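Local coordinates for MmeI (Methylophilus methylotrophus, PDB 5HR4), which is a Type IIL restriction-modification enzyme that binds DNA and probably methylates adenine at N6 using S-adenosyl-L-methionine, at residues 509-514 and 544-549; 517-522 and 552-557; 579-584 and 804-809. All coordinates share one frame; numbering follows the deposited sequence.

How the contacts relate
From the N terminus, the chain first passes through the loop segment 509-514 and then the helix segment 517-522. It crosses the sheet on strand 532-538 and returns along helix 544-556, whose first turns close contact 1 and whose last turns close contact 2. These two contacts therefore cross along the chain, their centres about 13 Å apart, and they touch where Val547 O packs on Pro552 CD at 3.5 Å. Both are internal to the methyltransferase domain. Contact 3 opens only afterwards, at 579-584, and closes some 220 residues later at 804-809, tying the methyltransferase sheet to the target recognition domain over the bound DNA.

Contact 1. Residues 509-514 and 544-549; sequences SDLDLV and GEQVSL. With nucleotides of chain B.
The loop 509-514, which leads to helix 517-524, runs past the first turns of helix 544-556, and the two backbones come closest at Leu511 and Gln546, with CA atoms 5.9 Å apart. Gly544 has positive phi, which favours glycine, and a CB there would collide with the phosphate of DC5 of chain B. The next amide, Glu545 N, donates to OP1 of that nucleotide at 2.9 Å.

One side-chain bond joins the segments. Gln546, extended beyond CG, reaches back so that its OE1 accepts from Asp512 N at 2.9 Å; the amide approaches from above the carbonyl plane, 27° out of it. Asp512 CG lies anti to its own N (chi1 -160°), and OD1 uses its anti lone pair to take Val514 N at 3.1 Å, an Asx turn. The same oxygen accepts from Val485 N. Beside the Gln546 bond apolar groups meet: Leu511 CD2 lies 4.0 Å from Leu549 CB, and Leu549 CD1 meets Asp510 CB at 3.6 Å.

The carboxylates of Asp510 and Glu545 stack with planes only 6° apart, OD2 to OE1 4.0 Å. Lys487 and Lys629, each salt-bridged to Glu545, probably offset this repulsion and that of the nearby DNA backbone. Val485 directly follows the NPPF sequence characteristic of amino-methyltransferases, so the bond from Val485 N to Asp512 OD1 ties the Asx turn of this loop to that motif in the Rossmann-like methyltransferase fold, while the amide of Glu545 holds a DNA phosphate.

Contact 2. Residues 517-522 and 552-557; sequences WYPKAA and PLLLSL. With SFG (sinefungin), chain H.
Two helices of the Rossmann-like methyltransferase domain lie side by side here: helix 517-524, which precedes strand 532-538 of the central sheet, and the end of helix 544-556, which follows that strand. The segments run nearly parallel, their N-to-C directions 11° apart and their axes 10.3 Å from each other.

What joins them is apolar. Leu554 is the middle of it: with CG anti to its carbonyl carbon (chi1 -75°), it sends both methyls to the other helix. CD1 meets Tyr518 CD2 obliquely at 3.7 Å, and CD2 settles between the Tyr518 backbone and Ala522 CB, 4.2 Å from the latter. Leu553 turns its CG the other way, anti to the backbone N, and lays CD2 against Pro519 CG at 3.9 Å, the two side chains crossing at about a right angle. One turn further on, Leu557 CD1 reaches Ala522 CB at 4.0 Å. Phe502 of helix 492-502 packs against both Pro519 and Leu553, while the Tyr518 ring runs on to Phe535 and Phe587 of the sheet.

The two segments share no hydrogen bond with each other. Pro552 has no amide hydrogen to give to the turn before it, in keeping with the kink there. Near the helix end, Ser556 OG donates to Leu553 O at 2.9 Å, from above the carbonyl plane.

Ligand contact belongs to Trp517, on the side of its helix turned from the leucines. Its NE1 donates to Pro362 O, which helps to set the ring's rotation; the indole meets the adenine of sinefungin edge-on, CZ2 lying 3.6 Å from C6 and almost straight above it.

Contact 3. Residues 579-584 and 804-809; sequences AVHCVI and RLESRY. With nucleotides of chain B; nucleotides of chain C.
A beta-hairpin of the target recognition domain meets the start of strand 581-588 of the methyltransferase sheet here, with its tip in the major groove of the DNA. Leu805 and Arg808 exchange backbone bonds across the two-residue turn Glu806-Ser807.

His581 carries the contact between the two domains. Glu806 CB sits over one face of the imidazole, 3.7 Å from its centroid and 7° off the normal, a CH-pi contact, and the Glu806 carboxylate stacks on the ring with planes 23° apart. In the ring plane, at its edge, ND1 shares a hydrogen bond of 2.7 Å with Ser807 OG. An alanine in place of His581 removes the ring under Glu806 and the partner of Ser807 OG, and would probably let the hairpin tip shift against the strand.

Glu806 and Arg808 contact both halves of one base pair, DC8 of chain B with DG6 of chain C, so the His581 ring probably helps to position the carboxylate. Glu806 OE1 accepts from DC8 N4 at 2.8 Å and is also salt-bridged to Arg808 NH2 at 2.6 Å, an arrangement likely to keep the carboxylate ionised. Arg808, bent at chi2, donates from NE to DG6 O6 at 2.8 Å, though at a bent 132°; its NH1 is salt-bridged to Glu755. In the loop just before the strand, Ala579 N donates to OP2 of DC8 at 2.8 Å. The thymine methyl of DT5 of chain C lies over one face of the Arg808 guanidinium, C7 coming to 3.3 Å from NH2.

Contact 1. Residues 509-514 and 544-549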
loop_
_atom_site.group_PDB
_atom_site.type_symbol
_atom_site.label_atom_id
_atom_site.label_comp_id
_atom_site.label_asym_id
_atom_site.label_seq_id
_atom_site.Cartn_x
_atom_site.Cartn_y
_atom_site.Cartn_z
ATOM N N SER A 509 -2.598 16.075 9.733
ATOM C CA SER A 509 -1.391 15.923 8.928
ATOM C C SER A 509 -0.704 14.586 9.185
ATOM O O SER A 509 0.039 14.109 8.318
ATOM C CB SER A 509 -0.417 17.081 9.181
ATOM O OG SER A 509 -0.209 17.291 10.566
ATOM N N ASP A 510 -0.949 13.960 10.351
ATOM C CA ASP A 510 -0.433 12.636 10.716
ATOM C C ASP A 510 -1.091 11.478 9.943
ATOM O O ASP A 510 -0.893 10.321 10.387
ATOM C CB ASP A 510 -0.628 12.384 12.207
ATOM C CG ASP A 510 0.326 13.174 13.063
ATOM O OD1 ASP A 510 1.378 13.582 12.538
ATOM O OD2 ASP A 510 0.024 13.381 14.258
ATOM N N LEU A 511 -1.848 11.691 8.869
ATOM C CA LEU A 511 -2.448 10.584 8.146
ATOM C C LEU A 511 -1.593 10.201 6.949
ATOM O O LEU A 511 -0.851 11.017 6.402
ATOM C CB LEU A 511 -3.863 10.939 7.677
ATOM C CG LEU A 511 -4.881 10.922 8.815
ATOM C CD1 LEU A 511 -6.211 11.503 8.390
ATOM C CD2 LEU A 511 -5.025 9.498 9.281
ATOM N N ASP A 512 -1.696 8.941 6.551
ATOM C CA ASP A 512 -1.146 8.550 5.265
ATOM C C ASP A 512 -1.915 9.283 4.174
ATOM O O ASP A 512 -3.087 9.638 4.345
ATOM C CB ASP A 512 -1.239 7.026 5.072
ATOM C CG ASP A 512 -0.269 6.496 3.997
ATOM O OD1 ASP A 512 -0.527 6.736 2.791
ATOM O OD2 ASP A 512 0.744 5.828 4.352
ATOM N N LEU A 513 -1.238 9.546 3.054
ATOM C CA LEU A 513 -1.927 10.164 1.931
ATOM C C LEU A 513 -3.157 9.359 1.521
ATOM O O LEU A 513 -4.174 9.937 1.117
ATOM C CB LEU A 513 -0.978 10.330 0.742
ATOM C CG LEU A 513 -1.580 11.124 -0.428
ATOM C CD1 LEU A 513 -2.229 12.411 0.063
ATOM C CD2 LEU A 513 -0.546 11.405 -1.483
ATOM N N VAL A 514 -3.089 8.021 1.613
ATOM C CA VAL A 514 -4.199 7.204 1.117
ATOM C C VAL A 514 -5.484 7.520 1.871
ATOM O O VAL A 514 -6.586 7.407 1.310
ATOM C CB VAL A 514 -3.866 5.697 1.192
ATOM C CG1 VAL A 514 -3.696 5.233 2.620
ATOM C CG2 VAL A 514 -4.951 4.870 0.490
ATOM N N GLY A 544 -2.611 2.071 15.257
ATOM C CA GLY A 544 -1.914 3.143 15.940
ATOM C C GLY A 544 -2.531 4.511 15.751
ATOM O O GLY A 544 -3.758 4.670 15.723
ATOM N N GLU A 545 -1.651 5.517 15.581
ATOM C CA GLU A 545 -2.009 6.934 15.684
ATOM C C GLU A 545 -3.021 7.383 14.640
ATOM O O GLU A 545 -3.621 8.451 14.803
ATOM C CB GLU A 545 -0.757 7.812 15.570
ATOM C CG GLU A 545 -0.377 8.233 14.147
ATOM C CD GLU A 545 0.947 9.024 14.083
ATOM O OE1 GLU A 545 1.311 9.697 15.081
ATOM O OE2 GLU A 545 1.630 8.970 13.030
ATOM N N GLN A 546 -3.224 6.609 13.582
ATOM C CA GLN A 546 -4.109 7.036 12.510
ATOM C C GLN A 546 -5.568 6.669 12.749
ATOM O O GLN A 546 -6.454 7.344 12.200
ATOM C CB GLN A 546 -3.639 6.444 11.177
ATOM C CG GLN A 546 -2.122 6.428 10.997
ATOM C CD GLN A 546 -1.704 6.546 9.547
ATOM O OE1 GLN A 546 -2.373 7.192 8.740
ATOM N NE2 GLN A 546 -0.579 5.932 9.209
ATOM N N VAL A 547 -5.838 5.644 13.573
ATOM C CA VAL A 547 -7.209 5.173 13.768
ATOM C C VAL A 547 -8.060 6.245 14.434
ATOM O O VAL A 547 -9.246 6.400 14.126
ATOM C CB VAL A 547 -7.211 3.869 14.585
ATOM C CG1 VAL A 547 -8.603 3.229 14.595
ATOM C CG2 VAL A 547 -6.198 2.923 14.027
ATOM N N SER A 548 -7.471 6.998 15.358
ATOM C CA SER A 548 -8.182 8.103 15.985
ATOM C C SER A 548 -8.413 9.267 15.030
ATOM O O SER A 548 -9.327 10.062 15.266
ATOM C CB SER A 548 -7.407 8.611 17.206
ATOM O OG SER A 548 -6.932 7.544 18.025
ATOM N N LEU A 549 -7.604 9.418 13.978
ATOM C CA LEU A 549 -7.714 10.614 13.150
ATOM C C LEU A 549 -8.566 10.419 11.918
ATOM O O LEU A 549 -9.000 11.414 11.337
ATOM C CB LEU A 549 -6.335 11.113 12.703
ATOM C CG LEU A 549 -5.297 11.295 13.815
ATOM C CD1 LEU A 549 -3.964 11.634 13.203
ATOM C CD2 LEU A 549 -5.720 12.326 14.866
ATOM P P DC B 5 2.277 4.685 14.606
ATOM O OP1 DC B 5 0.829 4.571 14.295
ATOM O OP2 DC B 5 3.033 3.620 15.286
ATOM O "O5'" DC B 5 3.039 4.898 13.230
ATOM C "C5'" DC B 5 2.673 5.938 12.376
ATOM C "C4'" DC B 5 3.838 6.253 11.476
ATOM O "O4'" DC B 5 4.948 6.687 12.265
ATOM C "C3'" DC B 5 4.397 5.056 10.744
ATOM O "O3'" DC B 5 3.635 4.820 9.596
ATOM C "C2'" DC B 5 5.826 5.506 10.404
ATOM C "C1'" DC B 5 6.101 6.586 11.459
ATOM N N1 DC B 5 7.232 6.308 12.334
ATOM C C2 DC B 5 8.355 7.133 12.268
ATOM O O2 DC B 5 8.371 8.044 11.441
ATOM N N3 DC B 5 9.399 6.898 13.096
ATOM C C4 DC B 5 9.329 5.884 13.971
ATOM N N4 DC B 5 10.376 5.675 14.784
ATOM C C5 DC B 5 8.179 5.039 14.050
ATOM C C6 DC B 5 7.163 5.295 13.226
ATOM P P DC B 4 3.927 9.921 19.920
ATOM O OP1 DC B 4 3.011 11.012 20.330
ATOM O OP2 DC B 4 4.220 8.796 20.840
ATOM O "O5'" DC B 4 3.331 9.315 18.597
ATOM C "C5'" DC B 4 3.423 7.918 18.342
ATOM C "C4'" DC B 4 3.409 7.718 16.853
ATOM O "O4'" DC B 4 4.507 8.464 16.282
ATOM C "C3'" DC B 4 3.516 6.289 16.353
ATOM O "O3'" DC B 4 2.486 6.085 15.371
ATOM C "C2'" DC B 4 4.938 6.213 15.757
ATOM C "C1'" DC B 4 5.264 7.659 15.417
ATOM N N1 DC B 4 6.717 8.045 15.611
ATOM C C2 DC B 4 7.264 9.067 14.823
ATOM O O2 DC B 4 6.553 9.610 13.971
ATOM N N3 DC B 4 8.560 9.435 15.016
ATOM C C4 DC B 4 9.289 8.832 15.949
ATOM N N4 DC B 4 10.556 9.216 16.082
ATOM C C5 DC B 4 8.757 7.784 16.766
ATOM C C6 DC B 4 7.474 7.433 16.574
#

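Contact 2. Residues 517-522 and 552-557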
loop_
_atom_site.group_PDB
_atom_site.type_symbol
_atom_site.label_atom_id
_atom_site.label_comp_id
_atom_site.label_asym_id
_atom_site.label_seq_id
_atom_site.Cartn_x
_atom_site.Cartn_y
_atom_site.Cartn_z
ATOM N N TRP A 517 -8.487 9.660 0.209
ATOM C CA TRP A 517 -9.564 9.215 -0.682
ATOM C C TRP A 517 -10.824 8.791 0.069
ATOM O O TRP A 517 -11.896 8.747 -0.540
ATOM C CB TRP A 517 -9.112 8.061 -1.584
ATOM C CG TRP A 517 -8.369 8.516 -2.799
ATOM C CD1 TRP A 517 -8.783 8.440 -4.092
ATOM C CD2 TRP A 517 -7.081 9.133 -2.827
ATOM N NE1 TRP A 517 -7.827 8.970 -4.927
ATOM C CE2 TRP A 517 -6.772 9.399 -4.173
ATOM C CE3 TRP A 517 -6.154 9.477 -1.841
ATOM C CZ2 TRP A 517 -5.575 9.992 -4.561
ATOM C CZ3 TRP A 517 -4.963 10.075 -2.225
ATOM C CH2 TRP A 517 -4.684 10.329 -3.574
ATOM N N TYR A 518 -10.728 8.487 1.370
ATOM C CA TYR A 518 -11.907 8.019 2.097
ATOM C C TYR A 518 -12.929 9.126 2.338
ATOM O O TYR A 518 -14.123 8.903 2.062
ATOM C CB TYR A 518 -11.481 7.349 3.406
ATOM C CG TYR A 518 -10.895 5.970 3.232
ATOM C CD1 TYR A 518 -9.605 5.797 2.736
ATOM C CD2 TYR A 518 -11.621 4.841 3.590
ATOM C CE1 TYR A 518 -9.063 4.551 2.584
ATOM C CE2 TYR A 518 -11.087 3.575 3.443
ATOM C CZ TYR A 518 -9.810 3.438 2.937
ATOM O OH TYR A 518 -9.274 2.187 2.790
ATOM N N PRO A 519 -12.569 10.304 2.860
ATOM C CA PRO A 519 -13.577 11.367 2.985
ATOM C C PRO A 519 -14.101 11.836 1.645
ATOM O O PRO A 519 -15.283 12.186 1.544
ATOM C CB PRO A 519 -12.820 12.490 3.709
ATOM C CG PRO A 519 -11.701 11.813 4.381
ATOM C CD PRO A 519 -11.292 10.714 3.460
ATOM N N LYS A 520 -13.248 11.865 0.614
ATOM C CA LYS A 520 -13.711 12.171 -0.736
ATOM C C LYS A 520 -14.859 11.257 -1.124
ATOM O O LYS A 520 -15.990 11.715 -1.317
ATOM C CB LYS A 520 -12.555 12.052 -1.732
ATOM C CG LYS A 520 -11.822 13.344 -1.941
ATOM C CD LYS A 520 -12.742 14.379 -2.561
ATOM C CE LYS A 520 -11.995 15.347 -3.455
ATOM N NZ LYS A 520 -12.912 16.394 -4.009
ATOM N N ALA A 521 -14.584 9.950 -1.225
ATOM C CA ALA A 521 -15.637 8.970 -1.481
ATOM C C ALA A 521 -16.816 9.168 -0.543
ATOM O O ALA A 521 -17.971 9.188 -0.984
ATOM C CB ALA A 521 -15.086 7.555 -1.333
ATOM N N ALA A 522 -16.542 9.356 0.754
ATOM C CA ALA A 522 -17.626 9.495 1.726
ATOM C C ALA A 522 -18.490 10.717 1.439
ATOM O O ALA A 522 -19.710 10.673 1.619
ATOM C CB ALA A 522 -17.065 9.565 3.142
ATOM N N PRO A 552 -13.152 8.594 13.346
ATOM C CA PRO A 552 -14.156 9.539 13.856
ATOM C C PRO A 552 -14.854 10.300 12.743
ATOM O O PRO A 552 -16.090 10.376 12.716
ATOM C CB PRO A 552 -13.324 10.452 14.761
ATOM C CG PRO A 552 -12.303 9.553 15.309
ATOM C CD PRO A 552 -11.926 8.640 14.168
ATOM N N LEU A 553 -14.085 10.849 11.803
ATOM C CA LEU A 553 -14.688 11.578 10.697
ATOM C C LEU A 553 -15.513 10.658 9.804
ATOM O O LEU A 553 -16.598 11.041 9.349
ATOM C CB LEU A 553 -13.605 12.281 9.888
ATOM C CG LEU A 553 -14.108 12.950 8.610
ATOM C CD1 LEU A 553 -14.985 14.147 8.934
ATOM C CD2 LEU A 553 -12.937 13.341 7.711
ATOM N N LEU A 554 -15.032 9.441 9.537
ATOM C CA LEU A 554 -15.762 8.574 8.618
ATOM C C LEU A 554 -17.080 8.111 9.230
ATOM O O LEU A 554 -18.127 8.153 8.570
ATOM C CB LEU A 554 -14.902 7.377 8.202
ATOM C CG LEU A 554 -13.776 7.658 7.196
ATOM C CD1 LEU A 554 -13.160 6.376 6.618
ATOM C CD2 LEU A 554 -14.275 8.552 6.094
ATOM N N LEU A 555 -17.052 7.668 10.494
ATOM C CA LEU A 555 -18.285 7.201 11.131
ATOM C C LEU A 555 -19.321 8.317 11.206
ATOM O O LEU A 555 -20.503 8.099 10.921
ATOM C CB LEU A 555 -17.989 6.642 12.525
ATOM C CG LEU A 555 -17.139 5.363 12.632
ATOM C CD1 LEU A 555 -16.903 4.976 14.085
ATOM C CD2 LEU A 555 -17.782 4.201 11.903
ATOM N N SER A 556 -18.886 9.532 11.541
ATOM C CA SER A 556 -19.804 10.659 11.642
ATOM C C SER A 556 -20.518 10.949 10.331
ATOM O O SER A 556 -21.558 11.614 10.345
ATOM C CB SER A 556 -19.051 11.914 12.101
ATOM O OG SER A 556 -18.372 12.528 11.018
ATOM N N LEU A 557 -19.987 10.486 9.202
ATOM C CA LEU A 557 -20.593 10.758 7.905
ATOM C C LEU A 557 -21.536 9.655 7.451
ATOM O O LEU A 557 -22.079 9.738 6.344
ATOM C CB LEU A 557 -19.509 10.979 6.852
ATOM C CG LEU A 557 -18.726 12.290 7.011
ATOM C CD1 LEU A 557 -17.746 12.473 5.858
ATOM C CD2 LEU A 557 -19.663 13.487 7.108
HETATM N N SFG H . -4.450 0.450 -9.459
HETATM C CA SFG H . -3.498 0.884 -10.459
HETATM C C SFG H . -3.083 -0.346 -11.244
HETATM O O SFG H . -3.570 -1.453 -10.925
HETATM O OXT SFG H . -2.275 -0.271 -12.200
HETATM C CB SFG H . -2.282 1.517 -9.792
HETATM C CG SFG H . -2.773 2.635 -8.885
HETATM C CD SFG H . -1.582 3.047 -8.049
HETATM N NE SFG H . -1.486 2.098 -6.957
HETATM C "C5'" SFG H . -1.721 4.486 -7.527
HETATM C "C4'" SFG H . -1.968 5.557 -8.644
HETATM O "O4'" SFG H . -2.419 6.646 -8.091
HETATM C "C3'" SFG H . -0.690 6.016 -9.369
HETATM O "O3'" SFG H . -0.781 5.601 -10.655
HETATM C "C2'" SFG H . -0.656 7.568 -9.250
HETATM O "O2'" SFG H . -0.266 8.213 -10.535
HETATM C "C1'" SFG H . -1.881 7.883 -8.974
HETATM N N9 SFG H . -2.004 9.019 -8.115
HETATM C C8 SFG H . -1.232 9.366 -7.088
HETATM N N7 SFG H . -1.741 10.470 -6.536
HETATM C C5 SFG H . -2.834 10.798 -7.223
HETATM C C6 SFG H . -3.710 11.845 -7.076
HETATM N N6 SFG H . -3.775 12.938 -6.137
HETATM N N1 SFG H . -4.750 11.983 -7.890
HETATM C C2 SFG H . -4.939 11.073 -8.875
HETATM N N3 SFG H . -4.069 10.040 -9.025
HETATM C C4 SFG H . -3.010 9.902 -8.194
#

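Contact 3. Residues 579-584 and 804-809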
loop_
_atom_site.group_PDB
_atom_site.type_symbol
_atom_site.label_atom_id
_atom_site.label_comp_id
_atom_site.label_asym_id
_atom_site.label_seq_id
_atom_site.Cartn_x
_atom_site.Cartn_y
_atom_site.Cartn_z
ATOM N N ALA A 579 7.625 -3.035 -0.667
ATOM C CA ALA A 579 7.624 -3.746 0.606
ATOM C C ALA A 579 6.654 -3.023 1.530
ATOM O O ALA A 579 7.017 -2.072 2.218
ATOM C CB ALA A 579 9.007 -3.792 1.196
ATOM N N VAL A 580 5.408 -3.469 1.521
ATOM C CA VAL A 580 4.358 -2.870 2.330
ATOM C C VAL A 580 3.333 -3.967 2.594
ATOM O O VAL A 580 3.233 -4.939 1.838
ATOM C CB VAL A 580 3.757 -1.625 1.613
ATOM C CG1 VAL A 580 3.272 -1.978 0.224
ATOM C CG2 VAL A 580 2.656 -0.945 2.432
ATOM N N HIS A 581 2.616 -3.837 3.710
ATOM C CA HIS A 581 1.539 -4.734 4.094
ATOM C C HIS A 581 0.213 -3.998 3.937
ATOM O O HIS A 581 0.123 -2.808 4.253
ATOM C CB HIS A 581 1.727 -5.220 5.540
ATOM C CG HIS A 581 2.758 -6.301 5.693
ATOM N ND1 HIS A 581 2.899 -7.039 6.852
ATOM C CD2 HIS A 581 3.684 -6.779 4.825
ATOM C CE1 HIS A 581 3.866 -7.927 6.685
ATOM N NE2 HIS A 581 4.362 -7.789 5.466
ATOM N N CYS A 582 -0.825 -4.711 3.482
ATOM C CA CYS A 582 -2.051 -4.095 2.986
ATOM C C CYS A 582 -3.303 -4.555 3.719
ATOM O O CYS A 582 -3.314 -5.563 4.430
ATOM C CB CYS A 582 -2.244 -4.392 1.504
ATOM S SG CYS A 582 -0.999 -3.597 0.562
ATOM N N VAL A 583 -4.370 -3.788 3.512
ATOM C CA VAL A 583 -5.730 -4.169 3.846
ATOM C C VAL A 583 -6.592 -3.787 2.654
ATOM O O VAL A 583 -6.143 -3.097 1.735
ATOM C CB VAL A 583 -6.240 -3.489 5.130
ATOM C CG1 VAL A 583 -5.446 -3.967 6.326
ATOM C CG2 VAL A 583 -6.121 -1.984 4.996
ATOM N N ILE A 584 -7.827 -4.289 2.655
ATOM C CA ILE A 584 -8.865 -3.892 1.708
ATOM C C ILE A 584 -10.097 -3.553 2.524
ATOM O O ILE A 584 -10.527 -4.360 3.352
ATOM C CB ILE A 584 -9.202 -4.996 0.686
ATOM C CG1 ILE A 584 -7.967 -5.426 -0.100
ATOM C CG2 ILE A 584 -10.277 -4.506 -0.267
ATOM C CD1 ILE A 584 -8.211 -6.582 -1.045
ATOM N N ARG A 804 2.186 -0.578 13.792
ATOM C CA ARG A 804 3.081 -1.597 13.268
ATOM C C ARG A 804 3.943 -0.978 12.191
ATOM O O ARG A 804 3.592 0.042 11.590
ATOM C CB ARG A 804 2.324 -2.810 12.688
ATOM C CG ARG A 804 1.300 -3.489 13.579
ATOM C CD ARG A 804 1.943 -4.478 14.516
ATOM N NE ARG A 804 0.975 -5.102 15.410
ATOM C CZ ARG A 804 0.658 -6.396 15.387
ATOM N NH1 ARG A 804 1.236 -7.226 14.518
ATOM N NH2 ARG A 804 -0.235 -6.863 16.249
ATOM N N LEU A 805 5.095 -1.619 11.989
ATOM C CA LEU A 805 5.983 -1.419 10.846
ATOM C C LEU A 805 5.850 -2.639 9.943
ATOM O O LEU A 805 6.364 -3.712 10.279
ATOM C CB LEU A 805 7.429 -1.248 11.305
ATOM C CG LEU A 805 8.446 -0.616 10.344
ATOM C CD1 LEU A 805 9.814 -0.579 11.021
ATOM C CD2 LEU A 805 8.547 -1.331 9.012
ATOM N N GLU A 806 5.237 -2.458 8.764
ATOM C CA GLU A 806 4.619 -3.567 8.044
ATOM C C GLU A 806 3.767 -4.294 9.071
ATOM O O GLU A 806 2.615 -3.921 9.305
ATOM C CB GLU A 806 5.643 -4.517 7.389
ATOM C CG GLU A 806 6.091 -4.131 5.964
ATOM C CD GLU A 806 6.898 -5.226 5.217
ATOM O OE1 GLU A 806 7.584 -6.061 5.870
ATOM O OE2 GLU A 806 6.852 -5.232 3.955
ATOM N N SER A 807 4.345 -5.279 9.752
ATOM C CA SER A 807 3.615 -6.047 10.742
ATOM C C SER A 807 4.355 -6.232 12.060
ATOM O O SER A 807 3.749 -6.747 13.006
ATOM C CB SER A 807 3.235 -7.425 10.166
ATOM O OG SER A 807 2.039 -7.351 9.377
ATOM N N ARG A 808 5.630 -5.831 12.168
ATOM C CA ARG A 808 6.309 -5.968 13.451
ATOM C C ARG A 808 5.618 -5.102 14.493
ATOM O O ARG A 808 5.031 -4.066 14.176
ATOM C CB ARG A 808 7.785 -5.576 13.369
ATOM C CG ARG A 808 8.378 -5.661 12.032
ATOM C CD ARG A 808 8.861 -7.013 11.670
ATOM N NE ARG A 808 8.930 -7.036 10.219
ATOM C CZ ARG A 808 7.894 -7.342 9.447
ATOM N NH1 ARG A 808 6.740 -7.686 10.013
ATOM N NH2 ARG A 808 8.015 -7.325 8.121
ATOM N N TYR A 809 5.653 -5.556 15.746
ATOM C CA TYR A 809 5.185 -4.711 16.828
ATOM C C TYR A 809 5.902 -3.371 16.739
ATOM O O TYR A 809 7.091 -3.313 16.417
ATOM C CB TYR A 809 5.455 -5.368 18.184
ATOM C CG TYR A 809 4.902 -6.756 18.353
ATOM C CD1 TYR A 809 3.743 -7.148 17.691
ATOM C CD2 TYR A 809 5.538 -7.684 19.174
ATOM C CE1 TYR A 809 3.231 -8.418 17.828
ATOM C CE2 TYR A 809 5.031 -8.960 19.324
ATOM C CZ TYR A 809 3.867 -9.328 18.649
ATOM O OH TYR A 809 3.344 -10.600 18.790
ATOM P P DC B 8 8.727 0.834 -0.508
ATOM O OP1 DC B 8 9.155 1.946 -1.371
ATOM O OP2 DC B 8 8.868 -0.539 -1.041
ATOM O "O5'" DC B 8 9.488 0.899 0.894
ATOM C "C5'" DC B 8 9.005 1.721 1.951
ATOM C "C4'" DC B 8 10.131 2.034 2.918
ATOM O "O4'" DC B 8 10.001 1.223 4.127
ATOM C "C3'" DC B 8 11.529 1.760 2.377
ATOM O "O3'" DC B 8 12.422 2.751 2.881
ATOM C "C2'" DC B 8 11.837 0.374 2.950
ATOM C "C1'" DC B 8 11.176 0.466 4.326
ATOM N N1 DC B 8 10.772 -0.866 4.911
ATOM C C2 DC B 8 11.362 -1.331 6.099
ATOM O O2 DC B 8 12.214 -0.650 6.657
ATOM N N3 DC B 8 10.975 -2.519 6.606
ATOM C C4 DC B 8 10.039 -3.238 5.981
ATOM N N4 DC B 8 9.685 -4.400 6.520
ATOM C C5 DC B 8 9.420 -2.785 4.774
ATOM C C6 DC B 8 9.812 -1.606 4.282
ATOM P P DG C 6 14.307 -8.003 16.009
ATOM O OP1 DG C 6 15.598 -8.714 16.159
ATOM O OP2 DG C 6 13.124 -8.391 16.830
ATOM O "O5'" DG C 6 14.408 -6.397 16.148
ATOM C "C5'" DG C 6 15.615 -5.765 16.387
ATOM C "C4'" DG C 6 15.827 -4.598 15.432
ATOM O "O4'" DG C 6 15.321 -4.889 14.120
ATOM C "C3'" DG C 6 15.236 -3.250 15.840
ATOM O "O3'" DG C 6 16.246 -2.326 15.663
ATOM C "C2'" DG C 6 14.126 -3.018 14.826
ATOM C "C1'" DG C 6 14.666 -3.750 13.607
ATOM N N9 DG C 6 13.624 -4.250 12.733
ATOM C C8 DG C 6 12.859 -5.369 12.961
ATOM N N7 DG C 6 12.009 -5.611 12.015
ATOM C C5 DG C 6 12.220 -4.594 11.092
ATOM C C6 DG C 6 11.588 -4.353 9.857
ATOM O O6 DG C 6 10.687 -5.001 9.326
ATOM N N1 DG C 6 12.089 -3.222 9.229
ATOM C C2 DG C 6 13.091 -2.423 9.726
ATOM N N2 DG C 6 13.443 -1.379 8.964
ATOM N N3 DG C 6 13.704 -2.641 10.890
ATOM C C4 DG C 6 13.212 -3.741 11.520
ATOM P P DT C 5 13.310 -13.594 12.988
ATOM O OP1 DT C 5 13.891 -14.427 14.062
ATOM O OP2 DT C 5 11.882 -13.736 12.609
ATOM O "O5'" DT C 5 13.564 -12.046 13.354
ATOM C "C5'" DT C 5 14.856 -11.430 13.075
ATOM C "C4'" DT C 5 14.783 -9.920 13.212
ATOM O "O4'" DT C 5 14.663 -9.304 11.899
ATOM C "C3'" DT C 5 13.573 -9.401 13.978
ATOM O "O3'" DT C 5 13.896 -8.180 14.478
ATOM C "C2'" DT C 5 12.569 -9.209 12.852
ATOM C "C1'" DT C 5 13.496 -8.512 11.902
ATOM N N1 DT C 5 12.981 -8.308 10.509
ATOM C C2 DT C 5 13.563 -7.315 9.758
ATOM O O2 DT C 5 14.474 -6.633 10.167
ATOM N N3 DT C 5 13.046 -7.144 8.520
ATOM C C4 DT C 5 12.011 -7.842 7.943
ATOM O O4 DT C 5 11.640 -7.599 6.798
ATOM C C5 DT C 5 11.415 -8.889 8.781
ATOM C C7 DT C 5 10.272 -9.745 8.257
ATOM C C6 DT C 5 11.924 -9.054 10.025
#